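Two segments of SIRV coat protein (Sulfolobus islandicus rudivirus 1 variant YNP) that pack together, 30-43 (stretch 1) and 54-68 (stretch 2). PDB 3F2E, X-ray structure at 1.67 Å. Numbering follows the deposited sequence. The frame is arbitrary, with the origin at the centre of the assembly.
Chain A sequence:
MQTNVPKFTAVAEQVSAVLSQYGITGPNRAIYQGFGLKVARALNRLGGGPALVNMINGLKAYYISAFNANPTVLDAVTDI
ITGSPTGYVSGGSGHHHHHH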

# COMPACT_ATOMS: atom_id res chain seq x y z
N ALA A 30 6.71 5.94 -7.89
CA ALA A 30 5.36 5.99 -8.44
C ALA A 30 4.61 4.68 -8.25
O ALA A 30 3.39 4.69 -8.07
N ILE A 31 5.33 3.57 -8.29
CA ILE A 31 4.74 2.25 -8.05
C ILE A 31 4.06 2.22 -6.68
O ILE A 31 2.90 1.79 -6.54
N TYR A 32 4.78 2.69 -5.68
CA TYR A 32 4.30 2.60 -4.30
C TYR A 32 3.25 3.66 -3.97
O TYR A 32 2.32 3.40 -3.20
N GLN A 33 3.37 4.85 -4.57
CA GLN A 33 2.35 5.88 -4.41
C GLN A 33 1.02 5.40 -5.01
O GLN A 33 -0.04 5.62 -4.43
N GLY A 34 1.10 4.75 -6.17
CA GLY A 34 -0.09 4.21 -6.81
C GLY A 34 -0.76 3.10 -6.01
O GLY A 34 -1.98 3.11 -5.80
N PHE A 35 0.05 2.15 -5.56
CA PHE A 35 -0.43 1.08 -4.68
C PHE A 35 -1.08 1.67 -3.44
O PHE A 35 -2.19 1.28 -3.06
N GLY A 36 -0.40 2.62 -2.80
CA GLY A 36 -0.92 3.23 -1.58
C GLY A 36 -2.27 3.90 -1.77
O GLY A 36 -3.17 3.76 -0.93
N LEU A 37 -2.42 4.65 -2.86
CA LEU A 37 -3.69 5.31 -3.15
C LEU A 37 -4.83 4.30 -3.33
O LEU A 37 -5.95 4.50 -2.84
N LYS A 38 -4.53 3.20 -4.01
CA LYS A 38 -5.54 2.15 -4.20
C LYS A 38 -5.93 1.49 -2.88
O LYS A 38 -7.11 1.20 -2.64
N VAL A 39 -4.96 1.26 -2.00
CA VAL A 39 -5.26 0.70 -0.69
C VAL A 39 -6.13 1.67 0.12
O VAL A 39 -7.12 1.27 0.73
N ALA A 40 -5.77 2.95 0.11
CA ALA A 40 -6.54 3.96 0.84
C ALA A 40 -7.99 4.06 0.35
O ALA A 40 -8.92 4.11 1.15
N ARG A 41 -8.17 4.07 -0.97
CA ARG A 41 -9.51 4.12 -1.55
C ARG A 41 -10.34 2.90 -1.18
O ARG A 41 -11.54 3.01 -0.88
N ALA A 42 -9.71 1.72 -1.20
CA ALA A 42 -10.38 0.49 -0.80
C ALA A 42 -10.81 0.54 0.66
O ALA A 42 -11.93 0.16 1.00
N LEU A 43 -9.92 1.00 1.54
CA LEU A 43 -10.24 1.12 2.96
C LEU A 43 -11.43 2.07 3.17
O LEU A 43 -12.35 1.77 3.93
N ASN A 54 -9.21 -9.20 0.81
CA ASN A 54 -9.18 -9.69 -0.57
C ASN A 54 -8.55 -8.66 -1.51
O ASN A 54 -7.64 -8.98 -2.28
N MET A 55 -9.05 -7.43 -1.44
CA MET A 55 -8.57 -6.36 -2.32
C MET A 55 -7.08 -6.12 -2.12
O MET A 55 -6.33 -6.02 -3.09
N ILE A 56 -6.65 -6.02 -0.87
CA ILE A 56 -5.24 -5.77 -0.58
C ILE A 56 -4.35 -6.92 -1.04
O ILE A 56 -3.32 -6.70 -1.69
N ASN A 57 -4.74 -8.15 -0.73
CA ASN A 57 -4.00 -9.32 -1.18
C ASN A 57 -3.87 -9.36 -2.71
O ASN A 57 -2.80 -9.68 -3.25
N GLY A 58 -4.96 -9.04 -3.41
CA GLY A 58 -4.95 -9.00 -4.87
C GLY A 58 -4.01 -7.94 -5.41
O GLY A 58 -3.22 -8.21 -6.33
N LEU A 59 -4.08 -6.74 -4.84
CA LEU A 59 -3.21 -5.64 -5.28
C LEU A 59 -1.74 -5.98 -5.05
O LEU A 59 -0.90 -5.70 -5.90
N LYS A 60 -1.43 -6.58 -3.90
CA LYS A 60 -0.04 -6.97 -3.60
C LYS A 60 0.48 -7.91 -4.69
O LYS A 60 1.54 -7.67 -5.29
N ALA A 61 -0.26 -8.98 -4.94
CA ALA A 61 0.14 -9.95 -5.94
C ALA A 61 0.30 -9.30 -7.32
O ALA A 61 1.28 -9.57 -8.03
N TYR A 62 -0.65 -8.45 -7.70
CA TYR A 62 -0.58 -7.77 -8.99
C TYR A 62 0.64 -6.85 -9.12
O TYR A 62 1.32 -6.86 -10.15
N TYR A 63 0.90 -6.06 -8.08
CA TYR A 63 2.01 -5.11 -8.14
C TYR A 63 3.36 -5.82 -8.16
O TYR A 63 4.30 -5.39 -8.83
N ILE A 64 3.45 -6.93 -7.43
CA ILE A 64 4.66 -7.74 -7.45
C ILE A 64 4.89 -8.30 -8.86
O ILE A 64 6.00 -8.22 -9.40
N SER A 65 3.84 -8.83 -9.46
CA SER A 65 3.95 -9.44 -10.79
C SER A 65 4.21 -8.43 -11.90
O SER A 65 5.10 -8.63 -12.74
N ALA A 66 3.42 -7.36 -11.92
CA ALA A 66 3.44 -6.40 -13.03
C ALA A 66 4.61 -5.42 -12.97
O ALA A 66 5.11 -4.99 -14.02
N PHE A 67 5.05 -5.07 -11.77
CA PHE A 67 6.04 -4.00 -11.62
C PHE A 67 7.27 -4.42 -10.80
O PHE A 67 8.11 -3.57 -10.46
N ASN A 68 7.36 -5.70 -10.47
CA ASN A 68 8.43 -6.18 -9.60
C ASN A 68 8.49 -5.39 -8.29
O ASN A 68 9.57 -5.08 -7.79

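The two stretches are antiparallel helices, with axes 10.2 Å apart at closest approach and an angle of 167° between their directions. Their contact is almost wholly apolar, and no hydrogen bond crosses it.

Ile31 starts sideways (chi1 m, chi2 t), but its end comes nearer to stretch 2. Its CD1 lies 4.0 Å from Phe67 CB, and its CG2 lies 3.9 Å from Tyr63 CD1. Phe67 points toward stretch 1 with chi1 m, near the end of its helix. Gln33 points away. Tyr32 also starts away; its end comes nearer but makes no contact.

Gly34 has no side chain. Its backbone forms part of the hollow that takes Tyr63. Tyr63 points toward stretch 1 (chi1 -86°, m) and sits as a knob among Ile31, Gly34, Phe35 and Lys38. Its OH comes within 3.7 Å of Gly34 C.

Phe35 is buried, with chi1 t. Its CB lies over one face of the Tyr63 ring, 4.0 Å from the centroid, in a CH-pi contact. The Phe35 ring also turns its edge to that ring's face, with the planes at 70°. Further along, Phe35 CE1 meets Leu59 CB at 3.8 Å, and Phe35 CZ meets Lys60 CG at 3.9 Å. Lys60 starts sideways (chi1 m), but its end leads away.

Lys38 points toward stretch 2 (chi1 m). Its CE is 3.3 Å from Tyr63 OH, while its NZ is hydrogen-bonded elsewhere in the structure. Lys38 CB packs 3.9 Å from Leu59 CD1. Leu59 points toward stretch 1 with chi1 m and chi2 t.

Val39 (chi1 t) points sideways and is buried. Its CG2 lies 4.2 Å from Leu59 CD1, and its CG1 lies 4.2 Å from CD1 of Ile56, another buried side chain (chi1 m, chi2 t).

Ala42 closes the contact. Its CB points toward stretch 2 and lies 3.8 Å from CG of Met55, which has chi1 t and chi2 p.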

# COMPACT_ATOMS: atom_id res chain seq x y z
CB ALA A 30 5.40 6.37 -9.93
CB ILE A 31 5.82 1.14 -8.06
CG1 ILE A 31 6.54 1.08 -9.41
CG2 ILE A 31 5.21 -0.22 -7.73
CD1 ILE A 31 7.73 0.13 -9.42
CB TYR A 32 5.49 2.62 -3.33
CG TYR A 32 6.46 1.49 -3.64
CD1 TYR A 32 6.17 0.19 -3.25
CD2 TYR A 32 7.62 1.72 -4.36
CE1 TYR A 32 7.03 -0.86 -3.56
CE2 TYR A 32 8.49 0.68 -4.67
CZ TYR A 32 8.19 -0.61 -4.27
OH TYR A 32 9.04 -1.65 -4.57
CB GLN A 33 2.79 7.21 -5.03
CG GLN A 33 3.94 7.90 -4.29
CD GLN A 33 3.53 8.50 -2.94
OE1 GLN A 33 2.38 8.36 -2.50
NE2 GLN A 33 4.47 9.18 -2.29
CB PHE A 35 0.74 0.17 -4.28
CG PHE A 35 0.39 -0.86 -3.24
CD1 PHE A 35 -0.22 -2.05 -3.59
CD2 PHE A 35 0.69 -0.63 -1.89
CE1 PHE A 35 -0.53 -3.01 -2.63
CE2 PHE A 35 0.38 -1.58 -0.93
CZ PHE A 35 -0.23 -2.77 -1.30
CB LEU A 37 -3.56 6.19 -4.40
CG LEU A 37 -4.84 6.92 -4.81
CD1 LEU A 37 -5.42 7.72 -3.64
CD2 LEU A 37 -4.58 7.83 -6.01
CB LYS A 38 -5.07 1.11 -5.23
CG LYS A 38 -4.99 1.65 -6.66
CD LYS A 38 -4.68 0.54 -7.65
CE LYS A 38 -4.49 1.10 -9.05
NZ LYS A 38 -5.71 1.81 -9.53
CB VAL A 39 -3.97 0.33 0.09
CG1 VAL A 39 -4.29 -0.06 1.53
CG2 VAL A 39 -3.22 -0.80 -0.63
CB ALA A 40 -5.84 5.32 0.77
CB ARG A 41 -9.45 4.26 -3.07
CG ARG A 41 -9.30 5.70 -3.54
CD ARG A 41 -9.94 5.87 -4.91
NE ARG A 41 -9.28 5.03 -5.89
CZ ARG A 41 -8.30 5.44 -6.68
NH1 ARG A 41 -7.76 4.60 -7.54
NH2 ARG A 41 -7.88 6.70 -6.62
CB ALA A 42 -9.49 -0.71 -1.05
CB LEU A 43 -9.02 1.62 3.74
CG LEU A 43 -9.28 2.00 5.20
CD1 LEU A 43 -9.87 0.83 5.99
CD2 LEU A 43 -8.00 2.51 5.85
CB ASN A 54 -10.60 -10.01 -1.07
CG ASN A 54 -11.12 -11.35 -0.57
OD1 ASN A 54 -12.32 -11.51 -0.32
ND2 ASN A 54 -10.24 -12.32 -0.44
CB MET A 55 -9.37 -5.08 -2.06
CG MET A 55 -9.15 -3.96 -3.07
SD MET A 55 -9.74 -4.37 -4.73
CE MET A 55 -8.19 -4.28 -5.59
CB ILE A 56 -5.01 -5.43 0.91
CG1 ILE A 56 -5.70 -4.10 1.24
CG2 ILE A 56 -3.53 -5.35 1.21
CD1 ILE A 56 -5.74 -3.77 2.72
CB ASN A 57 -4.64 -10.62 -0.66
CG ASN A 57 -4.28 -10.91 0.79
OD1 ASN A 57 -3.26 -10.45 1.30
ND2 ASN A 57 -5.13 -11.70 1.46
CB LEU A 59 -3.57 -4.34 -4.54
CG LEU A 59 -4.90 -3.67 -4.89
CD1 LEU A 59 -5.21 -2.55 -3.92
CD2 LEU A 59 -4.89 -3.16 -6.34
CB LYS A 60 0.06 -7.65 -2.24
CG LYS A 60 -0.01 -6.69 -1.04
CD LYS A 60 -0.01 -7.47 0.26
CE LYS A 60 0.06 -6.56 1.48
NZ LYS A 60 -0.05 -7.37 2.74
CB ALA A 61 -0.87 -11.10 -6.00
CB TYR A 62 -1.86 -6.98 -9.30
CG TYR A 62 -1.88 -6.49 -10.73
CD1 TYR A 62 -1.35 -5.25 -11.07
CD2 TYR A 62 -2.41 -7.28 -11.75
CE1 TYR A 62 -1.35 -4.80 -12.38
CE2 TYR A 62 -2.41 -6.85 -13.07
CZ TYR A 62 -1.88 -5.60 -13.38
OH TYR A 62 -1.89 -5.17 -14.68
CB TYR A 63 1.90 -4.05 -7.02
CG TYR A 63 1.04 -2.87 -7.40
CD1 TYR A 63 1.60 -1.61 -7.61
CD2 TYR A 63 -0.34 -3.01 -7.58
CE1 TYR A 63 0.81 -0.52 -7.97
CE2 TYR A 63 -1.13 -1.93 -7.94
CZ TYR A 63 -0.55 -0.69 -8.13
OH TYR A 63 -1.34 0.37 -8.50
CB ILE A 64 4.59 -8.89 -6.42
CG1 ILE A 64 4.61 -8.31 -5.00
CG2 ILE A 64 5.73 -9.88 -6.63
CD1 ILE A 64 4.26 -9.30 -3.90
CB SER A 65 2.69 -10.25 -11.11
OG SER A 65 2.78 -10.84 -12.40
CB ALA A 66 2.12 -5.64 -13.09
CB PHE A 67 5.41 -2.77 -10.97
CG PHE A 67 4.08 -2.37 -11.55
CD1 PHE A 67 3.97 -1.96 -12.87
CD2 PHE A 67 2.93 -2.40 -10.77
CE1 PHE A 67 2.74 -1.58 -13.40
CE2 PHE A 67 1.71 -2.02 -11.29
CZ PHE A 67 1.60 -1.62 -12.61
CB ASN A 68 9.79 -6.12 -10.31
CG ASN A 68 10.86 -6.94 -9.60
OD1 ASN A 68 10.56 -7.94 -8.94
ND2 ASN A 68 12.11 -6.52 -9.73